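Local structure of CaaX farnesyltransferase beta subunit Ram1 (4L9P) at the interface of chains B and A. The protein farnesylates, as the beta subunit of a zinc-dependent heterodimer, the cysteine of C-terminal CaaX motifs, using farnesyl diphosphate as the isoprenoid donor. Residues are numbered along the deposited sequence; one frame, centred on the assembly and turned at random. Chains: chain A, CaaX farnesyltransferase beta subunit Ram1; chain B, CaaX farnesyltransferase alpha subunit Ram2.

Both contacts join the alpha subunit Ram2 to the beta subunit Ram1 of the farnesyltransferase heterodimer, yet they have no residue or secondary-structure element in common; the centres of their C-alpha atoms lie about 40 Å apart. In contact 1 an extended segment near the start of chain B runs past helices 151-164 and 173-183 of chain A. In contact 2 a chain B loop between helix 197-208 and the 3-10 helix 227-229 meets two chain A loops, one just after helix 288-293. Each relies on backbone groups of Ram2, so two well-separated non-helical stretches of the alpha subunit probably help to set how the subunits dock.

Contact 1: the interface of chains B and A. Residues chain B 42-44; chain A 151, 175, 178-179.
The side chain of A:Arg175 leaves helix 173-183 with CG anti to the carbonyl carbon (chi1 -64°) and then bends at chi3 (72°), which turns its guanidinium toward the backbone of B:Met42 and B:Pro43. This is a subunit interface of a protein prenyltransferase: helices of the beta subunit's alpha-alpha toroid receive a non-helical strip of the alpha subunit. NE of A:Arg175 donates to the carbonyl O of B:Met42 at 2.8 Å, nearly straight at the hydrogen. That oxygen lies in the guanidinium plane, although the donor stands above the carbonyl plane. The terminal NH2 of A:Arg175 donates to the carbonyl O of B:Pro43 at 3.1 Å, again from above that carbonyl, so two successive peptide oxygens fix the rotation of the guanidinium. One face of the same group is covered by the delta-methyl CD2 of B:Leu44, set over its centre and 3.4 Å from CZ of A:Arg175; the other methyl, CD1, turns toward the A:Arg175 backbone.

The hydroxyl of A:Thr179 links the two sides. Its OG1 receives the N-H of B:Leu44 at 2.9 Å and donates to the carbonyl O of A:Arg175 one helical turn earlier at 2.8 Å. With its hydrogen directed to that carbonyl, the hydroxyl oxygen can serve as acceptor for the partner chain. CB of B:Pro43 packs alongside, 3.6 Å from OG1 of A:Thr179. From helix 151-164, A:Arg151 presents a guanidinium edge: NH2 donates to the carbonyl O of B:Leu44 at 2.9 Å, with the oxygen in the guanidinium plane.

Contact 2: the interface of chains B and A. Residues chain B 217-219; chain A 294, 306-307.
A:Arg294 and A:Pro306 meet B:Asp217 and B:Ala218 through different parts of their side chains: the arginine lays its aliphatic stem beside the B:Ala218 methyl, while the proline ring brings CB and CG to the carbonyl of B:Asp217. The site is a loop-to-loop patch of the prenyltransferase heterodimer, with all six residues outside helices. CB of B:Ala218 lies 3.8 Å from CB of A:Arg294 and is similarly near CG and CD, so the methyl follows the stem rather than the charged end. The arginine then bends at chi3 (-51°) and turns its guanidinium edge toward the carbonyl O of B:Asp217. The direct bond from NE of A:Arg294 to that oxygen is weak, at 3.1 Å and 131° at the hydrogen. The NE N-H is divided between this oxygen and water 1, which lies in the guanidinium plane and also bonds the B:Asp217 oxygen. NH2 of A:Arg294 is nearer the water O, at 2.6 Å and with a straighter angle.

On the other flank, the side chain of B:Asp217 crosses the ring of A:Pro306 at a slant, its carboxylate carbon CG 3.9 Å from the ring CB. Two residues along chain B, a firmer backbone bond joins the chains: the N-H of B:Gly219 donates to the carbonyl O of A:Arg294 at 2.9 Å and 157° at the hydrogen. Beyond this bond the two glycines pass backbone to backbone, CA of B:Gly219 resting 3.9 Å from CA of A:Gly307.

Contact 1: the interface of chains B and A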
loop_
_atom_site.group_PDB
_atom_site.type_symbol
_atom_site.label_atom_id
_atom_site.label_comp_id
_atom_site.label_asym_id
_atom_site.label_seq_id
_atom_site.Cartn_x
_atom_site.Cartn_y
_atom_site.Cartn_z
ATOM N N MET B 42 21.371 -13.000 21.656
ATOM C CA MET B 42 20.876 -11.650 21.862
ATOM C C MET B 42 19.822 -11.273 20.813
ATOM O O MET B 42 19.984 -11.545 19.631
ATOM C CB MET B 42 22.038 -10.671 21.822
ATOM C CG MET B 42 22.994 -10.860 22.991
ATOM S SD MET B 42 22.252 -10.434 24.583
ATOM C CE MET B 42 21.398 -8.930 24.008
ATOM N N PRO B 43 18.734 -10.633 21.244
ATOM C CA PRO B 43 17.692 -10.262 20.269
ATOM C C PRO B 43 18.157 -9.150 19.361
ATOM O O PRO B 43 19.197 -8.507 19.615
ATOM C CB PRO B 43 16.513 -9.813 21.125
ATOM C CG PRO B 43 17.114 -9.565 22.526
ATOM C CD PRO B 43 18.396 -10.299 22.641
ATOM N N LEU B 44 17.366 -8.923 18.311
ATOM C CA LEU B 44 17.740 -7.999 17.261
ATOM C C LEU B 44 16.948 -6.688 17.352
ATOM O O LEU B 44 15.799 -6.685 17.853
ATOM C CB LEU B 44 17.422 -8.648 15.910
ATOM C CG LEU B 44 18.285 -9.881 15.658
ATOM C CD1 LEU B 44 17.593 -10.807 14.626
ATOM C CD2 LEU B 44 19.693 -9.475 15.185
ATOM N N ARG A 151 9.332 -3.413 15.906
ATOM C CA ARG A 151 10.589 -4.157 16.007
ATOM C C ARG A 151 10.620 -5.362 15.047
ATOM O O ARG A 151 11.618 -5.594 14.399
ATOM C CB ARG A 151 10.932 -4.513 17.437
ATOM C CG ARG A 151 11.487 -3.265 18.155
ATOM C CD ARG A 151 11.956 -3.586 19.582
ATOM N NE ARG A 151 12.964 -4.658 19.529
ATOM C CZ ARG A 151 12.898 -5.812 20.164
ATOM N NH1 ARG A 151 11.892 -6.069 21.007
ATOM N NH2 ARG A 151 13.894 -6.683 20.002
ATOM N N ARG A 175 19.484 -15.530 16.724
ATOM C CA ARG A 175 19.022 -14.229 17.200
ATOM C C ARG A 175 17.589 -13.969 16.746
ATOM O O ARG A 175 16.846 -13.321 17.458
ATOM C CB ARG A 175 19.940 -13.135 16.718
ATOM C CG ARG A 175 21.337 -13.301 17.296
ATOM C CD ARG A 175 22.231 -12.142 16.897
ATOM N NE ARG A 175 21.819 -10.942 17.622
ATOM C CZ ARG A 175 22.289 -9.715 17.368
ATOM N NH1 ARG A 175 23.180 -9.519 16.386
ATOM N NH2 ARG A 175 21.830 -8.670 18.062
ATOM N N SER A 178 15.469 -15.913 19.285
ATOM C CA SER A 178 15.463 -15.163 20.546
ATOM C C SER A 178 14.422 -14.031 20.440
ATOM O O SER A 178 13.573 -13.867 21.323
ATOM C CB SER A 178 16.839 -14.549 20.761
ATOM O OG SER A 178 16.847 -13.796 21.947
ATOM N N THR A 179 14.504 -13.262 19.346
ATOM C CA THR A 179 13.668 -12.104 19.195
ATOM C C THR A 179 12.194 -12.486 19.137
ATOM O O THR A 179 11.369 -11.862 19.782
ATOM C CB THR A 179 14.017 -11.348 17.862
ATOM O OG1 THR A 179 15.406 -10.987 17.878
ATOM C CG2 THR A 179 13.174 -10.087 17.701
#

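Contact 2: the interface of chains B and A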
loop_
_atom_site.group_PDB
_atom_site.type_symbol
_atom_site.label_atom_id
_atom_site.label_comp_id
_atom_site.label_asym_id
_atom_site.label_seq_id
_atom_site.Cartn_x
_atom_site.Cartn_y
_atom_site.Cartn_z
ATOM N N ASP B 217 -20.133 -2.034 2.482
ATOM C CA ASP B 217 -19.612 -0.809 1.836
ATOM C C ASP B 217 -18.719 -1.159 0.623
ATOM O O ASP B 217 -18.052 -2.167 0.598
ATOM C CB ASP B 217 -18.760 -0.037 2.869
ATOM C CG ASP B 217 -18.519 1.469 2.507
ATOM O OD1 ASP B 217 -19.067 2.024 1.482
ATOM O OD2 ASP B 217 -17.726 2.083 3.288
ATOM N N ALA B 218 -18.716 -0.275 -0.363
ATOM C CA ALA B 218 -17.924 -0.481 -1.551
ATOM C C ALA B 218 -17.511 0.901 -2.046
ATOM O O ALA B 218 -18.242 1.891 -1.872
ATOM C CB ALA B 218 -18.733 -1.179 -2.658
ATOM N N GLY B 219 -16.414 1.004 -2.790
ATOM C CA GLY B 219 -16.074 2.269 -3.434
ATOM C C GLY B 219 -16.930 2.545 -4.659
ATOM O O GLY B 219 -17.080 3.699 -5.074
ATOM N N ARG A 294 -14.550 -4.598 -3.743
ATOM C CA ARG A 294 -15.200 -3.414 -3.206
ATOM C C ARG A 294 -14.196 -2.332 -2.773
ATOM O O ARG A 294 -14.631 -1.213 -2.393
ATOM C CB ARG A 294 -16.056 -3.815 -2.016
ATOM C CG ARG A 294 -17.275 -4.705 -2.424
ATOM C CD ARG A 294 -18.366 -4.783 -1.359
ATOM N NE ARG A 294 -17.793 -5.145 -0.091
ATOM C CZ ARG A 294 -17.676 -6.389 0.399
ATOM N NH1 ARG A 294 -18.014 -7.449 -0.299
ATOM N NH2 ARG A 294 -17.155 -6.555 1.616
ATOM N N PRO A 306 -13.094 0.242 1.675
ATOM C CA PRO A 306 -14.044 0.712 0.623
ATOM C C PRO A 306 -14.275 2.217 0.675
ATOM O O PRO A 306 -14.530 2.771 1.770
ATOM C CB PRO A 306 -15.324 -0.055 0.963
ATOM C CG PRO A 306 -14.750 -1.401 1.473
ATOM C CD PRO A 306 -13.563 -0.993 2.349
ATOM N N GLY A 307 -14.178 2.867 -0.495
ATOM C CA GLY A 307 -14.424 4.304 -0.609
ATOM C C GLY A 307 -13.235 5.187 -0.331
ATOM O O GLY A 307 -13.328 6.391 -0.608
HETATM O O HOH W 1 -16.941 -4.149 2.688
#